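Pesticidal crystal protein Cry2Aa (PDB 1I5P) kills dipteran and lepidopteran larvae by binding to their midgut epithelial cells and promoting colloid-osmotic lysis. Local coordinates at residues Leu234-Leu238 against Gln284-Ala290; Ser260-Tyr264 against Leu545-Val549; Asn303-Ile307 against Ala477-Met483. All coordinates share one frame; numbering follows the deposited sequence.

Contact 1: Leu234-Leu238 against Gln284-Ala290; sequences LNTRL and QTQSFTA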
loop_
_atom_site.group_PDB
_atom_site.type_symbol
_atom_site.label_atom_id
_atom_site.label_comp_id
_atom_site.label_asym_id
_atom_site.label_seq_id
_atom_site.Cartn_x
_atom_site.Cartn_y
_atom_site.Cartn_z
ATOM N N LEU A 234 9.860 18.488 2.520
ATOM C CA LEU A 234 8.700 18.630 3.396
ATOM C C LEU A 234 9.025 19.057 4.825
ATOM O O LEU A 234 10.050 18.684 5.402
ATOM C CB LEU A 234 7.908 17.322 3.464
ATOM C CG LEU A 234 6.941 16.937 2.338
ATOM C CD1 LEU A 234 6.358 15.567 2.635
ATOM C CD2 LEU A 234 5.834 17.968 2.224
ATOM N N ASN A 235 8.124 19.852 5.381
ATOM C CA ASN A 235 8.219 20.317 6.752
ATOM C C ASN A 235 6.791 20.704 7.060
ATOM O O ASN A 235 6.394 21.859 6.891
ATOM C CB ASN A 235 9.133 21.536 6.888
ATOM C CG ASN A 235 9.406 21.885 8.343
ATOM O OD1 ASN A 235 8.885 21.232 9.247
ATOM N ND2 ASN A 235 10.222 22.910 8.576
ATOM N N THR A 236 6.010 19.723 7.492
ATOM C CA THR A 236 4.612 19.967 7.775
ATOM C C THR A 236 4.102 19.102 8.918
ATOM O O THR A 236 4.802 18.216 9.409
ATOM C CB THR A 236 3.781 19.678 6.518
ATOM O OG1 THR A 236 2.433 20.122 6.715
ATOM C CG2 THR A 236 3.800 18.182 6.213
ATOM N N ARG A 237 2.876 19.359 9.346
ATOM C CA ARG A 237 2.294 18.570 10.423
ATOM C C ARG A 237 2.087 17.130 9.953
ATOM O O ARG A 237 2.039 16.863 8.749
ATOM C CB ARG A 237 0.971 19.184 10.862
ATOM C CG ARG A 237 1.092 20.618 11.352
ATOM C CD ARG A 237 0.082 20.860 12.451
ATOM N NE ARG A 237 -0.667 22.099 12.283
ATOM C CZ ARG A 237 -1.906 22.276 12.735
ATOM N NH1 ARG A 237 -2.525 21.289 13.374
ATOM N NH2 ARG A 237 -2.526 23.435 12.554
ATOM N N LEU A 238 1.960 16.209 10.905
ATOM C CA LEU A 238 1.786 14.793 10.581
ATOM C C LEU A 238 0.675 14.529 9.577
ATOM O O LEU A 238 0.881 13.844 8.572
ATOM C CB LEU A 238 1.512 13.982 11.852
ATOM C CG LEU A 238 1.490 12.468 11.646
ATOM C CD1 LEU A 238 2.823 12.024 11.063
ATOM C CD2 LEU A 238 1.223 11.754 12.967
ATOM N N GLN A 284 -3.023 18.608 17.022
ATOM C CA GLN A 284 -1.835 17.958 16.478
ATOM C C GLN A 284 -0.987 19.015 15.777
ATOM O O GLN A 284 -1.115 19.232 14.576
ATOM C CB GLN A 284 -2.262 16.858 15.507
ATOM C CG GLN A 284 -3.256 15.879 16.125
ATOM C CD GLN A 284 -4.708 16.323 15.993
ATOM O OE1 GLN A 284 -5.004 17.508 15.847
ATOM N NE2 GLN A 284 -5.623 15.361 16.057
ATOM N N THR A 285 -0.104 19.651 16.541
ATOM C CA THR A 285 0.721 20.746 16.041
ATOM C C THR A 285 2.162 20.486 15.621
ATOM O O THR A 285 2.723 21.255 14.844
ATOM C CB THR A 285 0.771 21.872 17.088
ATOM O OG1 THR A 285 1.108 21.308 18.364
ATOM C CG2 THR A 285 -0.571 22.570 17.191
ATOM N N GLN A 286 2.774 19.428 16.127
ATOM C CA GLN A 286 4.162 19.174 15.782
ATOM C C GLN A 286 4.405 19.086 14.279
ATOM O O GLN A 286 3.624 18.493 13.538
ATOM C CB GLN A 286 4.655 17.911 16.482
ATOM C CG GLN A 286 6.125 17.624 16.267
ATOM C CD GLN A 286 6.659 16.592 17.240
ATOM O OE1 GLN A 286 5.898 15.835 17.839
ATOM N NE2 GLN A 286 7.973 16.550 17.393
ATOM N N SER A 287 5.498 19.696 13.838
ATOM C CA SER A 287 5.854 19.697 12.430
ATOM C C SER A 287 6.971 18.679 12.233
ATOM O O SER A 287 7.824 18.515 13.102
ATOM C CB SER A 287 6.318 21.098 12.009
ATOM O OG SER A 287 6.416 21.214 10.601
ATOM N N PHE A 288 6.962 17.983 11.104
ATOM C CA PHE A 288 7.994 16.983 10.843
ATOM C C PHE A 288 8.660 17.169 9.492
ATOM O O PHE A 288 8.076 17.742 8.566
ATOM C CB PHE A 288 7.406 15.564 10.896
ATOM C CG PHE A 288 6.706 15.237 12.186
ATOM C CD1 PHE A 288 5.346 15.490 12.338
ATOM C CD2 PHE A 288 7.411 14.690 13.256
ATOM C CE1 PHE A 288 4.695 15.202 13.535
ATOM C CE2 PHE A 288 6.768 14.399 14.459
ATOM C CZ PHE A 288 5.408 14.658 14.596
ATOM N N THR A 289 9.883 16.663 9.392
ATOM C CA THR A 289 10.657 16.715 8.163
ATOM C C THR A 289 10.938 15.276 7.730
ATOM O O THR A 289 10.687 14.332 8.484
ATOM C CB THR A 289 11.997 17.449 8.374
ATOM O OG1 THR A 289 12.780 16.746 9.347
ATOM C CG2 THR A 289 11.753 18.869 8.859
ATOM N N ALA A 290 11.459 15.113 6.518
ATOM C CA ALA A 290 11.763 13.792 5.979
ATOM C C ALA A 290 12.667 12.957 6.885
ATOM O O ALA A 290 12.535 11.735 6.950
ATOM C CB ALA A 290 12.396 13.933 4.597
HETATM O O HOH W 1 12.262 17.438 4.988
HETATM O O HOH W 2 1.283 16.897 13.826
#
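Arg237 reaches along the backbone of Gln284 to Gln286, and the bends of its chain at chi2 (-147°) and chi3 bring the edge of the guanidinium to Gln284 O. There NH1 donates to Gln284 O at 2.8 Å, from above the carbonyl plane; the same nitrogen also bonds to Gly281 O, so the two carbonyls share one charged donor. Phe288 buries nearly as much surface. Its ring turns an edge to the start of helix 238-259, where Leu238 N lies in the ring plane and Leu238 CB packs at 3.8 Å from Phe288 CE1; Met241, Leu296 and Leu438 also touch the Phe288 side chain. The two segments form a short, weakly bonded two-stranded antiparallel sheet, strand 235-237 with strand 287-289, which ties the link between two helices of the N-terminal bundle to the region of the middle domain. Thr236 and Phe288 are its hydrogen-bonded pair: Phe288 N to Thr236 O is 2.8 Å and nearly straight (169°), Thr236 N to Phe288 O longer at 3.1 Å. Beside the strands Asn235 OD1 accepts from Ser287 OG at 2.8 Å, while Thr289 lies alongside with its methyl against the amide. One water joins Leu234 O to Ala290 N; another bridges Leu238 N and Gln286 O.

Contact 2: Ser260-Tyr264 against Leu545-Val549; sequences SLFKY and LYLRV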
loop_
_atom_site.group_PDB
_atom_site.type_symbol
_atom_site.label_atom_id
_atom_site.label_comp_id
_atom_site.label_asym_id
_atom_site.label_seq_id
_atom_site.Cartn_x
_atom_site.Cartn_y
_atom_site.Cartn_z
ATOM N N SER A 260 6.713 -3.612 -12.062
ATOM C CA SER A 260 7.762 -4.609 -11.928
ATOM C C SER A 260 7.186 -6.007 -11.717
ATOM O O SER A 260 7.933 -6.964 -11.511
ATOM C CB SER A 260 8.716 -4.237 -10.782
ATOM O OG SER A 260 8.034 -4.135 -9.548
ATOM N N LEU A 261 5.858 -6.117 -11.759
ATOM C CA LEU A 261 5.195 -7.414 -11.615
ATOM C C LEU A 261 4.501 -7.784 -12.924
ATOM O O LEU A 261 3.948 -8.871 -13.051
ATOM C CB LEU A 261 4.176 -7.393 -10.461
ATOM C CG LEU A 261 4.791 -7.284 -9.059
ATOM C CD1 LEU A 261 3.688 -7.250 -8.019
ATOM C CD2 LEU A 261 5.747 -8.458 -8.807
ATOM N N PHE A 262 4.530 -6.876 -13.897
ATOM C CA PHE A 262 3.918 -7.141 -15.201
ATOM C C PHE A 262 4.595 -8.361 -15.829
ATOM O O PHE A 262 4.010 -9.057 -16.658
ATOM C CB PHE A 262 4.088 -5.942 -16.141
ATOM C CG PHE A 262 2.980 -4.915 -16.057
ATOM C CD1 PHE A 262 2.950 -3.852 -16.954
ATOM C CD2 PHE A 262 1.962 -5.020 -15.116
ATOM C CE1 PHE A 262 1.925 -2.909 -16.920
ATOM C CE2 PHE A 262 0.930 -4.084 -15.072
ATOM C CZ PHE A 262 0.908 -3.027 -15.975
ATOM N N LYS A 263 5.838 -8.606 -15.427
ATOM C CA LYS A 263 6.614 -9.733 -15.935
ATOM C C LYS A 263 6.010 -11.065 -15.482
ATOM O O LYS A 263 6.420 -12.129 -15.944
ATOM C CB LYS A 263 8.066 -9.638 -15.444
ATOM C CG LYS A 263 8.220 -9.998 -13.965
ATOM C CD LYS A 263 9.411 -9.330 -13.264
ATOM C CE LYS A 263 10.734 -10.037 -13.488
ATOM N NZ LYS A 263 11.719 -9.607 -12.448
ATOM N N TYR A 264 5.047 -11.006 -14.567
ATOM C CA TYR A 264 4.394 -12.218 -14.069
ATOM C C TYR A 264 2.944 -12.337 -14.523
ATOM O O TYR A 264 2.291 -11.341 -14.839
ATOM C CB TYR A 264 4.429 -12.261 -12.534
ATOM C CG TYR A 264 5.808 -12.430 -11.940
ATOM C CD1 TYR A 264 6.447 -11.370 -11.300
ATOM C CD2 TYR A 264 6.491 -13.645 -12.051
ATOM C CE1 TYR A 264 7.741 -11.510 -10.787
ATOM C CE2 TYR A 264 7.784 -13.793 -11.547
ATOM C CZ TYR A 264 8.402 -12.723 -10.920
ATOM O OH TYR A 264 9.692 -12.858 -10.469
ATOM N N LEU A 545 8.937 -20.876 -6.192
ATOM C CA LEU A 545 9.086 -19.825 -5.209
ATOM C C LEU A 545 10.137 -18.834 -5.669
ATOM O O LEU A 545 11.273 -19.212 -5.977
ATOM C CB LEU A 545 9.491 -20.403 -3.852
ATOM C CG LEU A 545 9.819 -19.397 -2.745
ATOM C CD1 LEU A 545 8.570 -18.609 -2.367
ATOM C CD2 LEU A 545 10.363 -20.143 -1.532
ATOM N N TYR A 546 9.743 -17.566 -5.728
ATOM C CA TYR A 546 10.639 -16.492 -6.116
ATOM C C TYR A 546 10.760 -15.538 -4.940
ATOM O O TYR A 546 9.762 -15.162 -4.327
ATOM C CB TYR A 546 10.088 -15.710 -7.316
ATOM C CG TYR A 546 10.148 -16.425 -8.647
ATOM C CD1 TYR A 546 9.156 -17.328 -9.016
ATOM C CD2 TYR A 546 11.198 -16.193 -9.542
ATOM C CE1 TYR A 546 9.198 -17.989 -10.245
ATOM C CE2 TYR A 546 11.252 -16.849 -10.774
ATOM C CZ TYR A 546 10.248 -17.745 -11.119
ATOM O OH TYR A 546 10.305 -18.398 -12.330
ATOM N N LEU A 547 11.983 -15.156 -4.612
ATOM C CA LEU A 547 12.185 -14.206 -3.534
ATOM C C LEU A 547 12.725 -12.935 -4.151
ATOM O O LEU A 547 13.765 -12.953 -4.813
ATOM C CB LEU A 547 13.174 -14.737 -2.489
ATOM C CG LEU A 547 12.729 -15.962 -1.676
ATOM C CD1 LEU A 547 13.735 -16.226 -0.571
ATOM C CD2 LEU A 547 11.349 -15.728 -1.078
ATOM N N ARG A 548 11.987 -11.844 -3.976
ATOM C CA ARG A 548 12.426 -10.554 -4.482
ATOM C C ARG A 548 13.297 -9.998 -3.368
ATOM O O ARG A 548 12.831 -9.784 -2.249
ATOM C CB ARG A 548 11.238 -9.623 -4.754
ATOM C CG ARG A 548 11.658 -8.208 -5.144
ATOM C CD ARG A 548 10.555 -7.447 -5.875
ATOM N NE ARG A 548 10.309 -7.982 -7.212
ATOM C CZ ARG A 548 9.503 -7.422 -8.111
ATOM N NH1 ARG A 548 8.858 -6.300 -7.824
ATOM N NH2 ARG A 548 9.343 -7.984 -9.304
ATOM N N VAL A 549 14.571 -9.784 -3.671
ATOM C CA VAL A 549 15.495 -9.291 -2.664
ATOM C C VAL A 549 16.492 -8.297 -3.221
ATOM O O VAL A 549 16.673 -8.177 -4.436
ATOM C CB VAL A 549 16.308 -10.453 -2.037
ATOM C CG1 VAL A 549 15.399 -11.641 -1.750
ATOM C CG2 VAL A 549 17.441 -10.863 -2.981
#
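Ser260-Tyr264 leaves helix 238-259 and closes a type I turn from Leu261 to Tyr264, with Tyr264 N bonded to Leu261 O, while Leu545-Val549 is extended strand. The backbones stay well apart, CA of Ser260 lying 10.6 Å from CA of Arg548, and side chains bridge the gap. Arg548 spans most of it: CG is anti to the backbone N (chi1 174°), and a bend at chi3 brings the guanidinium end-on to Ser260. NH2 donates to Ser260 O at 2.8 Å, with the oxygen in the guanidinium plane; NH1 donates to Ser260 OG at 2.9 Å, tilted from that plane. Leu261 CD2 packs 3.7 Å from Arg548 NH2. Tyr264 turns its edge to the face of Tyr546 in a T-shaped stack, centroids 5.7 Å apart and planes at 67°. Lys263 NZ lies 4.3 Å from Arg548 NH2, but Asp589 forms salt bridges with both residues and accepts from Tyr264 OH; Asp578 also pairs with Lys263. This buried charge cluster probably offsets the like charges. The contact joins the end of the helical bundle to strand 541-550 of the C-terminal beta sandwich; Phe587 of strand 585-597 makes a cation-pi contact with Arg548, and Met623 of strand 617-626 touches Tyr264, Tyr546 and Arg548.

Contact 3: Asn303-Ile307 against Ala477-Met483; sequences NSNYI and ANENGTM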
loop_
_atom_site.group_PDB
_atom_site.type_symbol
_atom_site.label_atom_id
_atom_site.label_comp_id
_atom_site.label_asym_id
_atom_site.label_seq_id
_atom_site.Cartn_x
_atom_site.Cartn_y
_atom_site.Cartn_z
ATOM N N ASN A 303 4.202 -4.439 15.162
ATOM C CA ASN A 303 3.266 -5.552 15.276
ATOM C C ASN A 303 2.369 -5.668 14.046
ATOM O O ASN A 303 1.227 -6.103 14.155
ATOM C CB ASN A 303 2.393 -5.399 16.529
ATOM C CG ASN A 303 3.165 -5.627 17.825
ATOM O OD1 ASN A 303 4.241 -6.218 17.820
ATOM N ND2 ASN A 303 2.597 -5.180 18.943
ATOM N N SER A 304 2.879 -5.276 12.882
ATOM C CA SER A 304 2.099 -5.354 11.646
ATOM C C SER A 304 1.798 -6.791 11.247
ATOM O O SER A 304 0.875 -7.040 10.476
ATOM C CB SER A 304 2.843 -4.677 10.491
ATOM O OG SER A 304 2.545 -3.291 10.425
ATOM N N ASN A 305 2.584 -7.732 11.763
ATOM C CA ASN A 305 2.389 -9.136 11.432
ATOM C C ASN A 305 1.347 -9.803 12.327
ATOM O O ASN A 305 0.986 -10.962 12.122
ATOM C CB ASN A 305 3.721 -9.885 11.509
ATOM C CG ASN A 305 4.354 -9.821 12.883
ATOM O OD1 ASN A 305 4.376 -8.774 13.523
ATOM N ND2 ASN A 305 4.887 -10.950 13.339
ATOM N N TYR A 306 0.852 -9.064 13.316
ATOM C CA TYR A 306 -0.166 -9.592 14.215
ATOM C C TYR A 306 -1.560 -9.175 13.759
ATOM O O TYR A 306 -1.707 -8.311 12.887
ATOM C CB TYR A 306 0.076 -9.105 15.647
ATOM C CG TYR A 306 1.203 -9.833 16.340
ATOM C CD1 TYR A 306 2.526 -9.434 16.168
ATOM C CD2 TYR A 306 0.951 -10.966 17.115
ATOM C CE1 TYR A 306 3.575 -10.149 16.744
ATOM C CE2 TYR A 306 1.989 -11.688 17.694
ATOM C CZ TYR A 306 3.295 -11.277 17.506
ATOM O OH TYR A 306 4.307 -12.014 18.072
ATOM N N ILE A 307 -2.579 -9.797 14.346
ATOM C CA ILE A 307 -3.960 -9.489 13.998
ATOM C C ILE A 307 -4.554 -8.491 14.985
ATOM O O ILE A 307 -4.777 -8.804 16.156
ATOM C CB ILE A 307 -4.810 -10.772 13.946
ATOM C CG1 ILE A 307 -4.273 -11.676 12.825
ATOM C CG2 ILE A 307 -6.278 -10.433 13.720
ATOM C CD1 ILE A 307 -4.991 -12.996 12.683
ATOM N N ALA A 477 -5.526 -16.644 12.822
ATOM C CA ALA A 477 -4.399 -16.241 13.636
ATOM C C ALA A 477 -3.668 -17.512 14.000
ATOM O O ALA A 477 -4.293 -18.525 14.324
ATOM C CB ALA A 477 -4.871 -15.544 14.891
ATOM N N ASN A 478 -2.345 -17.462 13.929
ATOM C CA ASN A 478 -1.539 -18.611 14.287
ATOM C C ASN A 478 -1.609 -18.691 15.815
ATOM O O ASN A 478 -2.135 -17.789 16.473
ATOM C CB ASN A 478 -0.094 -18.390 13.849
ATOM C CG ASN A 478 0.623 -19.684 13.561
ATOM O OD1 ASN A 478 0.340 -20.717 14.175
ATOM N ND2 ASN A 478 1.565 -19.638 12.628
ATOM N N GLU A 479 -1.088 -19.765 16.386
ATOM C CA GLU A 479 -1.107 -19.902 17.835
ATOM C C GLU A 479 -0.395 -18.740 18.548
ATOM O O GLU A 479 -0.730 -18.413 19.692
ATOM C CB GLU A 479 -0.484 -21.243 18.242
ATOM C CG GLU A 479 0.909 -21.499 17.683
ATOM C CD GLU A 479 1.390 -22.918 17.943
ATOM O OE1 GLU A 479 2.492 -23.275 17.470
ATOM O OE2 GLU A 479 0.665 -23.679 18.617
ATOM N N ASN A 480 0.562 -18.100 17.877
ATOM C CA ASN A 480 1.287 -16.989 18.494
ATOM C C ASN A 480 0.641 -15.623 18.231
ATOM O O ASN A 480 1.156 -14.583 18.649
ATOM C CB ASN A 480 2.756 -16.998 18.043
ATOM C CG ASN A 480 2.958 -16.430 16.651
ATOM O OD1 ASN A 480 2.040 -16.406 15.827
ATOM N ND2 ASN A 480 4.182 -15.981 16.375
ATOM N N GLY A 481 -0.498 -15.637 17.541
ATOM C CA GLY A 481 -1.220 -14.404 17.258
ATOM C C GLY A 481 -0.997 -13.786 15.886
ATOM O O GLY A 481 -1.698 -12.845 15.509
ATOM N N THR A 482 -0.040 -14.309 15.128
ATOM C CA THR A 482 0.249 -13.747 13.815
ATOM C C THR A 482 -0.603 -14.311 12.689
ATOM O O THR A 482 -1.325 -15.295 12.854
ATOM C CB THR A 482 1.729 -13.925 13.440
ATOM O OG1 THR A 482 2.033 -15.325 13.351
ATOM C CG2 THR A 482 2.622 -13.272 14.492
ATOM N N MET A 483 -0.480 -13.675 11.531
ATOM C CA MET A 483 -1.220 -14.043 10.337
ATOM C C MET A 483 -0.802 -15.333 9.659
ATOM O O MET A 483 0.385 -15.608 9.479
ATOM C CB MET A 483 -1.100 -12.951 9.275
ATOM C CG MET A 483 -1.694 -11.611 9.605
ATOM S SD MET A 483 -1.261 -10.440 8.301
ATOM C CE MET A 483 -1.805 -8.904 9.061
HETATM O O HOH W 3 3.508 -13.654 19.914
#
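Tyr306 and Thr482 face each other in a single bridge, held by backbone bonds of their neighbours: Met483 N donates to Asn305 O at 3.1 Å, nearly along the C=O axis, and Ile307 N makes a weak bond to Gly481 O. Among the side-chain polar bonds, Asn480 OD1 accepts twice, from Thr482 N in an Asx turn and from Thr482 OG1, the hydroxyl lying on a lone pair at 2.7 Å. Asn480 ND2 reaches Thr502 O. A water connects Tyr306 OH with Asn480 O. In the CH-pi contact Thr482 CG2 sits over the centre of the Tyr306 ring, 3.7 Å from the centroid; chi1 of 63° places OG1 toward Asn480 and leaves the methyl for the ring. Asn480 O meets the edge of that ring at CE2. Apolar packing lies beyond the bridge: Ile307 CD1 presses tightly on Ala477 CB at 3.4 Å, and Ile307 CG1 lies 4.1 Å from Met483 CG. Separately, the Met483 methyl CE rests against the Ser304 carbonyl. Both branches of Thr482 are engaged, which would restrain its rotation, and the hairpin loop between strands 474-477 and 483-486 is keyed to the loop 303-307 by polar and apolar contacts together.

How the contacts relate
Along the chain, contact 1 closes before contact 3 opens, contact 3 is nested within the loop closed by contact 2, and contacts 1 and 2 alternate. Helix 238-259 runs from contact 1 to contact 2, whose centres lie 35 Å apart on opposite sides of the chain's centre; helix 293-300 leads from contact 1 towards contact 3. Contact 3 is centred 32 Å from contact 1 and 25 Å from contact 2. Contacts 1 and 2 tie the two ends of one bundle helix to the middle and C-terminal regions respectively, whereas contact 3 joins the loop before strand 308-321, in the middle domain, to the hairpin of strands 474-477 and 483-486, in the sheet of strands 530-537 and 602-610. Together they hold the three-domain toxin together non-covalently at separate places.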